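Bacterial leucyl aminopeptidase (Legionella pneumophila, PDB 6ESL) probably hydrolyses peptides from their amino terminus, releasing single residues such as leucine, as a zinc-dependent aminopeptidase of peptidase family M28. Local coordinates at residues V280-M285 and C333-S338; Y303-L308 and D343-F348. One frame throughout, in Å; residues are numbered along the deposited sequence.

Interaction 1. Residues V280-M285 and C333-S338. With ZN (zinc ion), chain F.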
loop_
_atom_site.group_PDB
_atom_site.type_symbol
_atom_site.label_atom_id
_atom_site.label_comp_id
_atom_site.label_asym_id
_atom_site.label_seq_id
_atom_site.Cartn_x
_atom_site.Cartn_y
_atom_site.Cartn_z
ATOM N N VAL B 280 8.352 -2.237 12.962
ATOM C CA VAL B 280 7.843 -1.320 13.976
ATOM C C VAL B 280 6.330 -1.064 13.765
ATOM O O VAL B 280 5.883 -0.858 12.611
ATOM C CB VAL B 280 8.607 0.009 13.864
ATOM C CG1 VAL B 280 8.157 0.956 14.910
ATOM C CG2 VAL B 280 10.088 -0.269 14.016
ATOM N N VAL B 281 5.544 -1.044 14.845
ATOM C CA VAL B 281 4.201 -0.526 14.775
ATOM C C VAL B 281 4.076 0.622 15.787
ATOM O O VAL B 281 4.753 0.614 16.877
ATOM C CB VAL B 281 3.125 -1.632 14.987
ATOM C CG1 VAL B 281 3.269 -2.309 16.325
ATOM C CG2 VAL B 281 1.694 -1.148 14.803
ATOM N N GLN B 282 3.255 1.592 15.438
ATOM C CA GLN B 282 2.942 2.714 16.288
ATOM C C GLN B 282 1.452 2.729 16.629
ATOM O O GLN B 282 0.576 2.672 15.732
ATOM C CB GLN B 282 3.358 4.005 15.593
ATOM C CG GLN B 282 2.941 5.334 16.228
ATOM C CD GLN B 282 3.658 5.628 17.521
ATOM O OE1 GLN B 282 4.509 4.845 17.976
ATOM N NE2 GLN B 282 3.387 6.822 18.081
ATOM N N PHE B 283 1.187 2.875 17.919
ATOM C CA PHE B 283 -0.193 3.083 18.446
ATOM C C PHE B 283 -0.368 4.490 18.970
ATOM O O PHE B 283 0.155 4.839 20.093
ATOM C CB PHE B 283 -0.522 2.025 19.483
ATOM C CG PHE B 283 -0.601 0.653 18.923
ATOM C CD1 PHE B 283 -1.807 0.166 18.379
ATOM C CD2 PHE B 283 0.483 -0.153 18.886
ATOM C CE1 PHE B 283 -1.876 -1.102 17.804
ATOM C CE2 PHE B 283 0.411 -1.418 18.377
ATOM C CZ PHE B 283 -0.769 -1.855 17.766
ATOM N N ASP B 284 -0.987 5.296 18.116
ATOM C CA ASP B 284 -1.324 6.658 18.423
ATOM C C ASP B 284 -2.816 6.816 18.181
ATOM O O ASP B 284 -3.283 6.909 17.046
ATOM C CB ASP B 284 -0.547 7.622 17.527
ATOM C CG ASP B 284 -0.863 9.075 17.820
ATOM O OD1 ASP B 284 -1.686 9.334 18.723
ATOM O OD2 ASP B 284 -0.289 9.958 17.148
ATOM N N MET B 285 -3.546 6.842 19.282
ATOM C CA MET B 285 -4.983 7.054 19.323
ATOM C C MET B 285 -5.673 5.731 18.955
ATOM O O MET B 285 -5.752 5.279 17.780
ATOM C CB MET B 285 -5.506 8.262 18.551
ATOM C CG MET B 285 -4.751 9.520 18.859
ATOM S SD MET B 285 -5.315 10.997 18.053
ATOM C CE MET B 285 -5.276 10.553 16.322
ATOM N N CYS B 333 3.473 12.864 11.340
ATOM C CA CYS B 333 2.183 12.498 11.913
ATOM C C CYS B 333 2.356 11.935 13.319
ATOM O O CYS B 333 1.806 12.458 14.289
ATOM C CB CYS B 333 1.468 11.480 11.022
ATOM S SG CYS B 333 -0.154 10.964 11.631
ATOM N N SER B 334 3.132 10.863 13.409
ATOM C CA SER B 334 3.463 10.229 14.662
ATOM C C SER B 334 4.778 9.493 14.572
ATOM O O SER B 334 5.468 9.551 13.576
ATOM C CB SER B 334 2.360 9.264 15.087
ATOM O OG SER B 334 2.363 9.013 16.451
ATOM N N ASP B 335 5.114 8.789 15.643
ATOM C CA ASP B 335 6.465 8.257 15.830
ATOM C C ASP B 335 6.928 7.194 14.821
ATOM O O ASP B 335 8.120 7.029 14.620
ATOM C CB ASP B 335 6.682 7.766 17.307
ATOM C CG ASP B 335 6.448 8.847 18.260
ATOM O OD1 ASP B 335 7.251 9.815 18.228
ATOM O OD2 ASP B 335 5.484 8.662 19.110
ATOM N N HIS B 336 6.004 6.542 14.122
ATOM C CA HIS B 336 6.405 5.636 13.058
ATOM C C HIS B 336 7.248 6.339 12.023
ATOM O O HIS B 336 8.129 5.695 11.414
ATOM C CB HIS B 336 5.174 5.037 12.385
ATOM C CG HIS B 336 4.240 6.066 11.851
ATOM N ND1 HIS B 336 3.453 6.863 12.695
ATOM C CD2 HIS B 336 3.985 6.469 10.565
ATOM C CE1 HIS B 336 2.776 7.717 11.903
ATOM N NE2 HIS B 336 3.095 7.495 10.614
ATOM N N ALA B 337 7.064 7.642 11.855
ATOM C CA ALA B 337 7.788 8.377 10.829
ATOM C C ALA B 337 9.277 8.403 11.066
ATOM O O ALA B 337 10.070 8.447 10.117
ATOM C CB ALA B 337 7.227 9.804 10.660
ATOM N N SER B 338 9.656 8.497 12.346
ATOM C CA SER B 338 11.029 8.427 12.747
ATOM C C SER B 338 11.774 7.181 12.277
ATOM O O SER B 338 12.939 7.304 11.807
ATOM C CB SER B 338 11.170 8.676 14.253
ATOM O OG SER B 338 10.544 9.929 14.603
HETATM ZN ZN ZN F . -0.588 11.380 19.239
HETATM O O HOH W 1 -2.001 11.823 17.627
#
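Q282 and D284 both reach toward residues 333-338 with CG anti to the backbone N, and their polar ends converge on S334. The Q282 chain bends at chi2, so its amide tip swings round to S334 and D335. NE2 of Q282 donates to OG of S334 at 2.9 Å, with OG 22° out of the amide plane; its bond to OD2 of D335, at 3.0 Å, is weak, since the angle at hydrogen is just 129°. OG of S334 donates to OD2 of D284 at 2.9 Å, meeting it from above the carboxylate plane. That carboxylate holds the zinc with both oxygens, D284 OD1 at 2.4 Å and D284 OD2 at 2.5 Å, so S334 is a second-shell residue that probably helps to set its rotation. H336 lies beside Q282, its CB 3.8 Å from CB of Q282, while CG of Q282 touches the imidazole edge near its plane. H209, D222 and a water complete this zinc site. Strand 277-282 runs between strands 203-209 and 346-350 of the mixed sheet, and its C-terminal end leads to the metal; the loop entering helix 336-340, with H336, packs against it.

Interaction 2. Residues Y303-L308 and D343-F348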
loop_
_atom_site.group_PDB
_atom_site.type_symbol
_atom_site.label_atom_id
_atom_site.label_comp_id
_atom_site.label_asym_id
_atom_site.label_seq_id
_atom_site.Cartn_x
_atom_site.Cartn_y
_atom_site.Cartn_z
ATOM N N TYR B 303 3.964 7.699 5.113
ATOM C CA TYR B 303 5.159 7.501 5.959
ATOM C C TYR B 303 5.224 6.142 6.622
ATOM O O TYR B 303 5.735 5.989 7.733
ATOM C CB TYR B 303 5.316 8.654 6.955
ATOM C CG TYR B 303 5.284 9.954 6.180
ATOM C CD1 TYR B 303 6.424 10.448 5.530
ATOM C CD2 TYR B 303 4.105 10.703 6.039
ATOM C CE1 TYR B 303 6.374 11.612 4.805
ATOM C CE2 TYR B 303 4.097 11.889 5.334
ATOM C CZ TYR B 303 5.218 12.324 4.696
ATOM O OH TYR B 303 5.144 13.513 4.006
ATOM N N THR B 304 4.748 5.143 5.891
ATOM C CA THR B 304 4.704 3.799 6.420
ATOM C C THR B 304 5.133 2.795 5.292
ATOM O O THR B 304 5.008 3.100 4.138
ATOM C CB THR B 304 3.296 3.382 6.830
ATOM O OG1 THR B 304 2.360 3.566 5.784
ATOM C CG2 THR B 304 2.788 4.181 8.096
ATOM N N ASP B 305 5.525 1.619 5.708
ATOM C CA ASP B 305 5.944 0.539 4.846
ATOM C C ASP B 305 4.725 -0.106 4.285
ATOM O O ASP B 305 3.837 -0.537 4.992
ATOM C CB ASP B 305 6.775 -0.475 5.597
ATOM C CG ASP B 305 7.270 -1.610 4.716
ATOM O OD1 ASP B 305 8.177 -1.325 3.926
ATOM O OD2 ASP B 305 6.729 -2.782 4.801
ATOM N N ARG B 306 4.712 -0.193 2.966
ATOM C CA ARG B 306 3.606 -0.789 2.255
ATOM C C ARG B 306 3.325 -2.230 2.599
ATOM O O ARG B 306 2.164 -2.573 2.920
ATOM C CB ARG B 306 3.840 -0.583 0.728
ATOM C CG ARG B 306 2.874 -1.392 -0.151
ATOM C CD ARG B 306 3.055 -1.046 -1.604
ATOM N NE ARG B 306 1.795 -1.339 -2.321
ATOM C CZ ARG B 306 1.597 -1.064 -3.621
ATOM N NH1 ARG B 306 2.550 -0.453 -4.356
ATOM N NH2 ARG B 306 0.468 -1.433 -4.203
ATOM N N ASP B 307 4.315 -3.120 2.564
ATOM C CA ASP B 307 4.070 -4.504 2.933
ATOM C C ASP B 307 3.667 -4.686 4.388
ATOM O O ASP B 307 2.811 -5.462 4.702
ATOM C CB ASP B 307 5.257 -5.417 2.617
ATOM C CG ASP B 307 5.471 -5.617 1.130
ATOM O OD1 ASP B 307 4.570 -5.306 0.320
ATOM O OD2 ASP B 307 6.561 -6.098 0.770
ATOM N N LEU B 308 4.309 -3.945 5.308
ATOM C CA LEU B 308 3.933 -4.134 6.732
ATOM C C LEU B 308 2.499 -3.638 6.994
ATOM O O LEU B 308 1.754 -4.250 7.763
ATOM C CB LEU B 308 4.953 -3.425 7.633
ATOM C CG LEU B 308 4.776 -3.705 9.142
ATOM C CD1 LEU B 308 5.043 -5.148 9.441
ATOM C CD2 LEU B 308 5.702 -2.800 9.944
ATOM N N ASP B 343 14.476 4.077 6.749
ATOM C CA ASP B 343 14.064 2.878 6.021
ATOM C C ASP B 343 13.878 1.644 6.861
ATOM O O ASP B 343 14.203 0.576 6.449
ATOM C CB ASP B 343 15.077 2.589 4.898
ATOM C CG ASP B 343 15.095 3.670 3.880
ATOM O OD1 ASP B 343 14.051 4.011 3.286
ATOM O OD2 ASP B 343 16.152 4.244 3.701
ATOM N N ILE B 344 13.391 1.778 8.081
ATOM C CA ILE B 344 13.045 0.623 8.891
ATOM C C ILE B 344 11.537 0.450 8.680
ATOM O O ILE B 344 10.813 1.420 8.814
ATOM C CB ILE B 344 13.451 0.871 10.345
ATOM C CG1 ILE B 344 15.009 0.828 10.430
ATOM C CG2 ILE B 344 12.838 -0.167 11.234
ATOM C CD1 ILE B 344 15.623 1.374 11.726
ATOM N N PRO B 345 11.054 -0.775 8.320
ATOM C CA PRO B 345 9.639 -0.982 8.046
ATOM C C PRO B 345 8.740 -0.634 9.274
ATOM O O PRO B 345 9.018 -1.109 10.352
ATOM C CB PRO B 345 9.577 -2.478 7.698
ATOM C CG PRO B 345 10.920 -2.759 7.063
ATOM C CD PRO B 345 11.804 -2.020 8.047
ATOM N N ALA B 346 7.755 0.245 9.067
ATOM C CA ALA B 346 6.958 0.793 10.130
ATOM C C ALA B 346 5.546 0.991 9.680
ATOM O O ALA B 346 5.277 1.296 8.493
ATOM C CB ALA B 346 7.550 2.110 10.618
ATOM N N ALA B 347 4.625 0.786 10.589
ATOM C CA ALA B 347 3.194 0.838 10.242
ATOM C C ALA B 347 2.436 1.506 11.384
ATOM O O ALA B 347 2.927 1.496 12.531
ATOM C CB ALA B 347 2.649 -0.541 10.015
ATOM N N PHE B 348 1.243 2.031 11.031
ATOM C CA PHE B 348 0.463 2.893 11.904
ATOM C C PHE B 348 -1.056 2.597 11.693
ATOM O O PHE B 348 -1.714 3.158 10.797
ATOM C CB PHE B 348 0.793 4.361 11.665
ATOM C CG PHE B 348 -0.005 5.338 12.474
ATOM C CD1 PHE B 348 -0.467 5.047 13.739
ATOM C CD2 PHE B 348 -0.306 6.583 11.975
ATOM C CE1 PHE B 348 -1.278 5.982 14.431
ATOM C CE2 PHE B 348 -1.073 7.533 12.683
ATOM C CZ PHE B 348 -1.509 7.243 13.947
#
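D305 and L308 both set CG anti to the backbone N (chi1 -178° and -172°), which carries the aspartate alongside P345 and sends the leucine toward the strand. T304 instead has CG2 anti to its carbonyl carbon, so the methyl lies over the backbone of A347 and F348 while OG1 takes the crowded position and bonds to the carbonyl of F300. The one hydrogen bond across the contact is between main chains: N of D305 donates to O of A346 at 2.8 Å. It is almost straight, 170° at the hydrogen, and the donor stands nearly along the C=O axis. The same carbonyl is closely covered by T304, whose CA lies 3.3 Å from O of A346.

On one flank of this bond the D305 side chain and the P345 ring lie side by side, pointing the same way, with CG of D305 3.9 Å from CB of P345. The carboxylate turns back to its own segment, where OD2 of D305 accepts from N of L308 at 2.7 Å through its anti lone pair. L308 supplies the apolar part: its CD2 sits 3.8 Å from CB of A347 and also rests near the main chain between P345 and A346. On the T304 flank, CG2 of T304 approaches CB of F348 at 4.1 Å, whereas the F348 ring leads away to stack with H336.

R306 and D307 face the second subunit, the latter through a salt bridge to R328 of that subunit. The D305 bond is a classical N-cap: the aspartate accepts the N-H three residues on and caps helix 306-320, whose first turn lies beside strand 346-350 in the mixed sheet of the M28 peptidase domain.

Both contacts are buried and bear on the same mixed sheet, in which strands 277-282 and 346-350 are neighbours. Main-chain pairing joins them directly: V280 N lies 2.9 Å from P345 O, and V280 O 2.9 Å from A347 N, both probable hydrogen bonds. The aromatic junction of H336 with F348 is a second tie. Their chemistry follows their place. Interaction 1, at the zinc-facing end of its strand, relies on polar side chains; interaction 2 combines one main-chain bond with apolar packing, and its 303-308 side reaches the second subunit, whereas no other protein chain touches interaction 1.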